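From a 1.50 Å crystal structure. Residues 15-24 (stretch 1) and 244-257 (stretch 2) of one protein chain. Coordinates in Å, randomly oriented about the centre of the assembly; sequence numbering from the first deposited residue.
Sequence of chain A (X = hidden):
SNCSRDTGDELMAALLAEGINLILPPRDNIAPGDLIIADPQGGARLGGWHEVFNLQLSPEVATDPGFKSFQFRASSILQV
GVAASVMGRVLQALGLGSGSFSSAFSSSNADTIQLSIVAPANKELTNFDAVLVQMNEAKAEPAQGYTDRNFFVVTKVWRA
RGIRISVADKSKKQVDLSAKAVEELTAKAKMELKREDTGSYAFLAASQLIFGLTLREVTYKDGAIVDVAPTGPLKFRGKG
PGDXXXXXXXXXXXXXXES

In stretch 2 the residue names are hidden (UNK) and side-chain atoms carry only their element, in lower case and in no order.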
# COMPACT_ATOMS: atom_id res chain seq x y z
N LEU A 15 -3.31 -8.58 5.71
CA LEU A 15 -2.31 -7.57 5.35
C LEU A 15 -1.49 -7.14 6.56
O LEU A 15 -0.25 -7.06 6.51
CB LEU A 15 -3.02 -6.36 4.73
CG LEU A 15 -3.66 -6.71 3.39
CD1 LEU A 15 -4.58 -5.58 2.95
CD2 LEU A 15 -2.60 -6.97 2.32
N LEU A 16 -2.17 -6.84 7.67
CA LEU A 16 -1.47 -6.37 8.87
C LEU A 16 -0.64 -7.47 9.51
O LEU A 16 0.39 -7.18 10.13
CB LEU A 16 -2.48 -5.77 9.86
CG LEU A 16 -3.18 -4.52 9.31
CD1 LEU A 16 -4.22 -3.99 10.29
CD2 LEU A 16 -2.22 -3.41 8.93
N ALA A 17 -1.03 -8.73 9.35
CA ALA A 17 -0.22 -9.84 9.82
C ALA A 17 1.13 -9.88 9.14
O ALA A 17 2.09 -10.42 9.69
CB ALA A 17 -0.95 -11.16 9.60
N GLU A 18 1.22 -9.35 7.92
CA GLU A 18 2.49 -9.23 7.22
C GLU A 18 3.13 -7.88 7.43
O GLU A 18 4.13 -7.60 6.76
CB GLU A 18 2.30 -9.49 5.73
CG GLU A 18 1.68 -10.85 5.43
CD GLU A 18 2.60 -12.01 5.75
OE1 GLU A 18 3.84 -11.84 5.75
OE2 GLU A 18 2.07 -13.11 5.99
N GLY A 19 2.56 -7.03 8.28
CA GLY A 19 3.09 -5.71 8.56
C GLY A 19 2.88 -4.70 7.44
O GLY A 19 3.60 -3.71 7.36
N ILE A 20 1.89 -4.91 6.57
CA ILE A 20 1.80 -4.11 5.36
C ILE A 20 1.15 -2.77 5.68
O ILE A 20 0.04 -2.71 6.24
CB ILE A 20 1.02 -4.85 4.26
CG1 ILE A 20 1.86 -6.04 3.76
CG2 ILE A 20 0.69 -3.88 3.13
CD1 ILE A 20 1.06 -7.06 2.94
N ASN A 21 1.88 -1.71 5.37
CA ASN A 21 1.40 -0.34 5.31
C ASN A 21 1.00 -0.09 3.86
O ASN A 21 1.84 -0.18 2.96
CB ASN A 21 2.47 0.66 5.74
CG ASN A 21 2.83 0.54 7.19
OD1 ASN A 21 2.48 1.41 8.00
ND2 ASN A 21 3.55 -0.51 7.54
N LEU A 22 -0.28 0.17 3.62
CA LEU A 22 -0.78 0.35 2.26
C LEU A 22 -0.40 1.75 1.84
O LEU A 22 -0.73 2.71 2.54
CB LEU A 22 -2.29 0.17 2.21
CG LEU A 22 -2.78 -1.24 2.57
CD1 LEU A 22 -4.28 -1.27 2.76
CD2 LEU A 22 -2.43 -2.27 1.51
N ILE A 23 0.30 1.90 0.73
CA ILE A 23 0.83 3.22 0.39
C ILE A 23 0.08 3.79 -0.81
O ILE A 23 -0.42 3.05 -1.68
CB ILE A 23 2.36 3.22 0.15
CG1 ILE A 23 2.73 2.33 -1.03
CG2 ILE A 23 3.09 2.83 1.41
CD1 ILE A 23 4.15 2.47 -1.52
N LEU A 24 -0.02 5.13 -0.85
CA LEU A 24 -0.75 5.83 -1.89
C LEU A 24 0.13 6.94 -2.46
O LEU A 24 0.73 7.72 -1.69
CB LEU A 24 -2.04 6.43 -1.36
CG LEU A 24 -3.02 5.42 -0.76
CD1 LEU A 24 -4.12 6.23 -0.07
CD2 LEU A 24 -3.59 4.48 -1.81
N UNK A 244 8.51 -7.73 14.37
CA UNK A 244 8.79 -6.36 14.82
C UNK A 244 8.30 -5.34 13.80
O UNK A 244 8.96 -4.33 13.55
c UNK A 244 10.32 -6.34 14.92
c UNK A 244 10.74 -7.22 13.78
c UNK A 244 9.63 -8.27 13.58
N UNK A 245 7.13 -5.60 13.24
CA UNK A 245 6.56 -4.72 12.22
C UNK A 245 6.22 -3.36 12.81
O UNK A 245 5.74 -3.27 13.95
c UNK A 245 6.74 -6.91 10.31
c UNK A 245 4.78 -8.87 10.32
c UNK A 245 6.96 -8.12 9.68
c UNK A 245 4.57 -7.66 10.96
c UNK A 245 5.30 -5.35 11.63
c UNK A 245 5.54 -6.66 10.95
c UNK A 245 5.98 -9.10 9.69
N UNK A 246 6.47 -2.30 12.05
CA UNK A 246 6.07 -0.95 12.44
C UNK A 246 4.97 -0.43 11.51
O UNK A 246 4.94 -0.74 10.32
c UNK A 246 7.25 0.02 12.42
N UNK A 247 4.11 0.44 12.05
CA UNK A 247 2.98 0.99 11.31
C UNK A 247 2.97 2.50 11.46
O UNK A 247 3.15 3.02 12.58
c UNK A 247 1.06 -2.91 10.07
c UNK A 247 1.63 0.39 11.80
c UNK A 247 1.86 -1.98 12.55
c UNK A 247 1.15 -1.56 10.30
c UNK A 247 1.78 -3.35 12.32
c UNK A 247 1.51 -1.08 11.56
c UNK A 247 1.38 -3.81 11.08
N UNK A 248 2.75 3.20 10.36
CA UNK A 248 2.77 4.66 10.33
C UNK A 248 1.38 5.20 10.61
O UNK A 248 0.42 4.82 9.93
c UNK A 248 3.28 5.18 8.98
c UNK A 248 4.73 4.79 8.75
c UNK A 248 3.12 6.72 8.88
c UNK A 248 5.24 5.22 7.39
N UNK A 249 1.28 6.12 11.57
CA UNK A 249 0.05 6.86 11.77
C UNK A 249 -1.14 6.01 12.17
O UNK A 249 -1.03 4.90 12.70
N UNK A 250 -2.32 6.58 11.92
CA UNK A 250 -3.58 6.04 12.40
C UNK A 250 -4.47 5.49 11.30
O UNK A 250 -5.63 5.17 11.55
o UNK A 250 -3.89 8.89 14.66
c UNK A 250 -4.37 7.10 13.18
o UNK A 250 -2.58 7.13 14.76
c UNK A 250 -3.55 7.75 14.28
N UNK A 251 -3.95 5.40 10.08
CA UNK A 251 -4.72 5.05 8.90
C UNK A 251 -3.99 3.88 8.26
O UNK A 251 -2.78 3.97 8.05
o UNK A 251 -5.95 7.14 6.10
c UNK A 251 -4.77 6.27 7.96
c UNK A 251 -5.71 6.11 6.77
o UNK A 251 -6.20 4.99 6.49
N UNK A 252 -4.70 2.78 8.01
CA UNK A 252 -4.06 1.66 7.30
C UNK A 252 -3.46 2.10 5.98
O UNK A 252 -2.48 1.50 5.52
c UNK A 252 -5.06 0.53 7.04
N UNK A 253 -4.04 3.12 5.36
CA UNK A 253 -3.44 3.75 4.19
C UNK A 253 -2.52 4.88 4.60
O UNK A 253 -2.85 5.69 5.47
c UNK A 253 -5.54 1.63 0.85
c UNK A 253 -5.30 3.29 2.58
c UNK A 253 -6.81 1.32 1.33
c UNK A 253 -4.79 2.61 1.48
c UNK A 253 -4.49 4.33 3.25
c UNK A 253 -7.32 1.99 2.43
c UNK A 253 -6.56 2.98 3.05
N UNK A 254 -1.38 4.93 3.94
CA UNK A 254 -0.37 5.96 4.15
C UNK A 254 -0.21 6.72 2.84
O UNK A 254 0.33 6.19 1.87
c UNK A 254 0.76 4.51 5.88
c UNK A 254 2.01 6.48 4.86
c UNK A 254 0.97 5.35 4.60
N UNK A 255 -0.62 7.99 2.85
CA UNK A 255 -0.30 8.87 1.73
C UNK A 255 1.18 9.17 1.79
O UNK A 255 1.67 9.73 2.77
c UNK A 255 -2.59 9.90 1.51
o UNK A 255 -2.90 9.49 0.38
c UNK A 255 -1.13 10.15 1.82
o UNK A 255 -3.43 10.12 2.40
N UNK A 256 1.91 8.77 0.75
CA UNK A 256 3.36 8.74 0.80
C UNK A 256 3.94 9.37 -0.45
O UNK A 256 4.29 8.68 -1.40
c UNK A 256 3.86 7.30 0.95
c UNK A 256 5.82 5.68 1.07
c UNK A 256 5.35 7.14 1.28
c UNK A 256 5.59 7.58 2.73
N UNK A 257 4.12 10.69 -0.47
CA UNK A 257 4.74 11.32 -1.63
C UNK A 257 6.15 10.78 -1.87
O UNK A 257 6.88 10.43 -0.94
c UNK A 257 3.63 11.68 0.51
c UNK A 257 4.73 12.81 -1.27
c UNK A 257 3.57 12.96 -0.31
O HOH W 1 5.62 -3.10 9.01
O HOH W 2 -1.26 -0.43 7.40

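Position 244 has three side-chain carbons that close a ring onto the backbone N. It does not touch stretch 1. It is Pro-244.

Position 245 has one carbon and then a ring of six carbons, with no oxygen on the ring. The ring lies against Ala-17 O, Glu-18 C and Gly-19 N. This is Phe-245. Its CA-to-CB bond points toward stretch 1. Glu-18 C lies over one face, 3.5 Å from Phe-245 CE2. Ala-17 O meets the edge, 3.2 Å from the same CE2. An ideal CB on Gly-19 would lie 2.4 Å from Phe-245 CG, a clash, so the bare glycine leaves room for the ring.

Position 246 has a single side-chain carbon, pointing away from stretch 1. Its backbone makes the contact, with O facing Asn-21 ND2. It is Ala-246. Asn-21 ND2 donates to Ala-246 O at 3.1 Å.

Position 247 again has one carbon and a six-carbon ring without oxygen. The CA-to-CB bond points sideways, but the ring reaches Leu-16 and Gly-19. It is Phe-247. Phe-247 CE1 is 3.5 Å from Leu-16 CD2, and Phe-247 CZ is 3.6 Å from Gly-19 CA.

Position 248 has four carbons, forked at the first, with one arm two carbons long. Its backbone N meets Asn-21 OD1. That is Ile-248. Its N donates to Asn-21 OD1 at 3.0 Å.

Position 249 has no side-chain atoms, and its phi is positive. It makes no contact with stretch 1. It is Gly-249.

Position 250 has two carbons, the second carrying two oxygens. It is out of reach of stretch 1. An acid this short is aspartate, Asp-250.

Position 251 has the same atoms and makes no contact with stretch 1. It is Asp-251. Its OD1 accepts a bond from N of position 253 at 3.1 Å.

Position 252 has one carbon, and its backbone O meets Leu-22 N. It is Ala-252. Its O accepts from Leu-22 N at 3.2 Å. Water 2 also donates to this O and to Ile-20 O, at 3.0 and 2.9 Å from its own O.

Position 253 has one carbon and a plain six-carbon ring, with Leu-22 CD1 over the ring face. It is Phe-253. Leu-22 CD1 is 4.1 Å from the ring centroid, in a CH-pi contact.

Position 254 has one carbon carrying two more. Its backbone meets Leu-22 O and Leu-24 N. It is Val-254. Its N donates to Leu-22 O at 2.7 Å, and its O accepts from Leu-24 N at 2.9 Å.

Position 255 has two carbons and two terminal oxygens, one of them near Leu-24 CD1. It is Asp-255. Its OD1 is 3.5 Å from Leu-24 CD1.

Position 256 has four carbons, forked at the second, with a branch end near Ile-23 CG2. It is Leu-256. Its N donates to Leu-24 O at 2.9 Å, and its CD2 is 4.0 Å from Ile-23 CG2.

Position 257 has three carbons closing onto N and makes no contact. It is Pro-257.

The contact has two parts. Residues 22 to 24 pair in parallel with 253 to 255. Leu-22, Leu-24, Phe-253 and Asp-255 share one face; Ile-23 and Val-254 share the other. Beyond this pairing, Asn-21 uses both ends of its amide to hold the backbone around Phe-247, while the rings of Phe-245 and Phe-247 pack against residues 16 to 19.

Stretch 2, residues 244-257: PFAFIGDDAFVDLP
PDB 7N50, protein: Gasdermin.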